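Local coordinates for DUF72 domain-containing protein (Thermotoga maritima, PDB 1VPQ) that is of unknown function but belongs to the DUF72 family and folds as a TIM-type beta/alpha barrel, at residues A[119-124]-A[243-248]. Sequence-based numbering, arbitrary orientation.
Sequences RLKMTL and VKETYV
The phenol ring of Y247 meets M122 at its edge, where M122 CE lies near the ring plane, 3.7 Å from Y247 CE2, while CB of K121 approaches the same ring obliquely. M122 gets its methyl there by starting anti to the backbone N (chi1 -173°) and bending at chi2 and chi3, which carries CE out to the ring. The second flat group, the carboxylate of E245, is held mainly through OE1, which K121 NZ and Y247 OH reach from opposite faces of its plane. K121 NZ meets E245 OE1 on the syn side at 3.1 Å, a salt bridge with a weak bond to OE2, and Y247 OH donates to the same E245 OE1 on the anti side at 2.7 Å. A water donates both to Y247 OH and to the backbone O of K121, tying the tyrosine to the opposing strand. An alanine in place of this glutamate would probably leave the K121 ammonium without its carboxylate mate and the Y247 hydroxyl without this acceptor. Strands 120-126 and 245-250 are not sheet neighbours; their side chains and a water meet across the barrel interior, near its N-terminal end. Two donors on OE1 would be expected to stabilise a charged carboxylate, linking ion pair and tyrosine into one polar network.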
loop_
_atom_site.group_PDB
_atom_site.type_symbol
_atom_site.label_atom_id
_atom_site.label_comp_id
_atom_site.label_asym_id
_atom_site.label_seq_id
_atom_site.Cartn_x
_atom_site.Cartn_y
_atom_site.Cartn_z
ATOM N N ARG A 119 3.064 3.864 -15.517
ATOM C CA ARG A 119 2.718 4.651 -14.339
ATOM C C ARG A 119 2.459 3.727 -13.156
ATOM O O ARG A 119 2.648 4.120 -12.007
ATOM C CB ARG A 119 1.490 5.520 -14.618
ATOM C CG ARG A 119 1.453 6.079 -16.040
ATOM C CD ARG A 119 0.915 7.493 -16.120
ATOM N NE ARG A 119 1.831 8.471 -15.521
ATOM C CZ ARG A 119 1.839 9.777 -15.785
ATOM N NH1 ARG A 119 0.991 10.314 -16.655
ATOM N NH2 ARG A 119 2.710 10.555 -15.173
ATOM N N LEU A 120 2.032 2.498 -13.448
ATOM C CA LEU A 120 1.732 1.504 -12.427
ATOM C C LEU A 120 2.957 0.670 -12.090
ATOM O O LEU A 120 3.487 -0.036 -12.946
ATOM C CB LEU A 120 0.601 0.587 -12.891
ATOM C CG LEU A 120 0.185 -0.505 -11.895
ATOM C CD1 LEU A 120 -0.078 0.072 -10.519
ATOM C CD2 LEU A 120 -1.042 -1.254 -12.379
ATOM N N LYS A 121 3.384 0.749 -10.832
ATOM C CA LYS A 121 4.578 0.048 -10.353
ATOM C C LYS A 121 4.263 -1.303 -9.700
ATOM O O LYS A 121 5.093 -2.218 -9.737
ATOM C CB LYS A 121 5.340 0.929 -9.349
ATOM C CG LYS A 121 6.018 2.158 -9.953
ATOM C CD LYS A 121 7.265 1.805 -10.731
ATOM C CE LYS A 121 8.283 2.934 -10.713
ATOM N NZ LYS A 121 9.439 2.650 -11.601
ATOM N N MET A 122 3.084 -1.418 -9.091
ATOM C CA MET A 122 2.730 -2.600 -8.296
ATOM C C MET A 122 1.234 -2.643 -7.983
ATOM O O MET A 122 0.599 -1.603 -7.798
ATOM C CB MET A 122 3.528 -2.594 -6.985
ATOM C CG MET A 122 3.404 -3.838 -6.099
ATOM S SD MET A 122 4.416 -5.236 -6.597
ATOM C CE MET A 122 6.083 -4.590 -6.643
ATOM N N THR A 123 0.685 -3.857 -7.937
ATOM C CA THR A 123 -0.691 -4.078 -7.485
ATOM C C THR A 123 -0.671 -4.734 -6.108
ATOM O O THR A 123 0.103 -5.649 -5.861
ATOM C CB THR A 123 -1.497 -4.924 -8.494
ATOM O OG1 THR A 123 -1.628 -4.187 -9.712
ATOM C CG2 THR A 123 -2.901 -5.238 -7.971
ATOM N N LEU A 124 -1.522 -4.243 -5.212
ATOM C CA LEU A 124 -1.525 -4.683 -3.819
ATOM C C LEU A 124 -2.765 -5.497 -3.498
ATOM O O LEU A 124 -3.897 -5.037 -3.712
ATOM C CB LEU A 124 -1.460 -3.481 -2.877
ATOM C CG LEU A 124 -1.540 -3.770 -1.374
ATOM C CD1 LEU A 124 -0.283 -4.481 -0.867
ATOM C CD2 LEU A 124 -1.777 -2.492 -0.591
ATOM N N VAL A 243 17.276 -5.029 -3.680
ATOM C CA VAL A 243 16.174 -5.025 -4.659
ATOM C C VAL A 243 16.288 -3.902 -5.696
ATOM O O VAL A 243 17.060 -2.958 -5.519
ATOM C CB VAL A 243 14.804 -4.954 -3.960
ATOM C CG1 VAL A 243 14.605 -6.175 -3.059
ATOM C CG2 VAL A 243 14.655 -3.673 -3.163
ATOM N N LYS A 244 15.527 -4.027 -6.784
ATOM C CA LYS A 244 15.547 -3.030 -7.865
ATOM C C LYS A 244 14.955 -1.713 -7.362
ATOM O O LYS A 244 15.540 -0.649 -7.565
ATOM C CB LYS A 244 14.748 -3.484 -9.095
ATOM C CG LYS A 244 14.985 -4.900 -9.586
ATOM C CD LYS A 244 16.439 -5.190 -9.886
ATOM C CE LYS A 244 16.618 -6.618 -10.417
ATOM N NZ LYS A 244 15.900 -6.826 -11.697
ATOM N N GLU A 245 13.787 -1.805 -6.717
ATOM C CA GLU A 245 13.089 -0.641 -6.154
ATOM C C GLU A 245 12.327 -1.012 -4.888
ATOM O O GLU A 245 11.948 -2.168 -4.698
ATOM C CB GLU A 245 12.106 -0.046 -7.163
ATOM C CG GLU A 245 12.756 0.677 -8.334
ATOM C CD GLU A 245 11.815 0.898 -9.502
ATOM O OE1 GLU A 245 10.584 0.868 -9.314
ATOM O OE2 GLU A 245 12.323 1.097 -10.628
ATOM N N THR A 246 12.103 -0.014 -4.034
ATOM C CA THR A 246 11.377 -0.184 -2.773
ATOM C C THR A 246 10.275 0.861 -2.712
ATOM O O THR A 246 10.514 2.030 -3.018
ATOM C CB THR A 246 12.313 -0.005 -1.548
ATOM O OG1 THR A 246 13.246 -1.089 -1.483
ATOM C CG2 THR A 246 11.528 0.039 -0.245
ATOM N N TYR A 247 9.077 0.437 -2.316
ATOM C CA TYR A 247 7.919 1.324 -2.220
ATOM C C TYR A 247 7.452 1.380 -0.782
ATOM O O TYR A 247 7.120 0.358 -0.189
ATOM C CB TYR A 247 6.783 0.848 -3.135
ATOM C CG TYR A 247 7.287 0.440 -4.492
ATOM C CD1 TYR A 247 7.836 1.378 -5.363
ATOM C CD2 TYR A 247 7.251 -0.890 -4.897
ATOM C CE1 TYR A 247 8.330 1.000 -6.600
ATOM C CE2 TYR A 247 7.738 -1.273 -6.129
ATOM C CZ TYR A 247 8.278 -0.328 -6.979
ATOM O OH TYR A 247 8.768 -0.720 -8.217
ATOM N N VAL A 248 7.417 2.581 -0.227
ATOM C CA VAL A 248 7.123 2.772 1.184
ATOM C C VAL A 248 5.919 3.695 1.295
ATOM O O VAL A 248 5.947 4.821 0.806
ATOM C CB VAL A 248 8.332 3.393 1.919
ATOM C CG1 VAL A 248 8.070 3.490 3.411
ATOM C CG2 VAL A 248 9.621 2.588 1.646
HETATM O O HOH W 1 7.676 -2.705 -10.389
#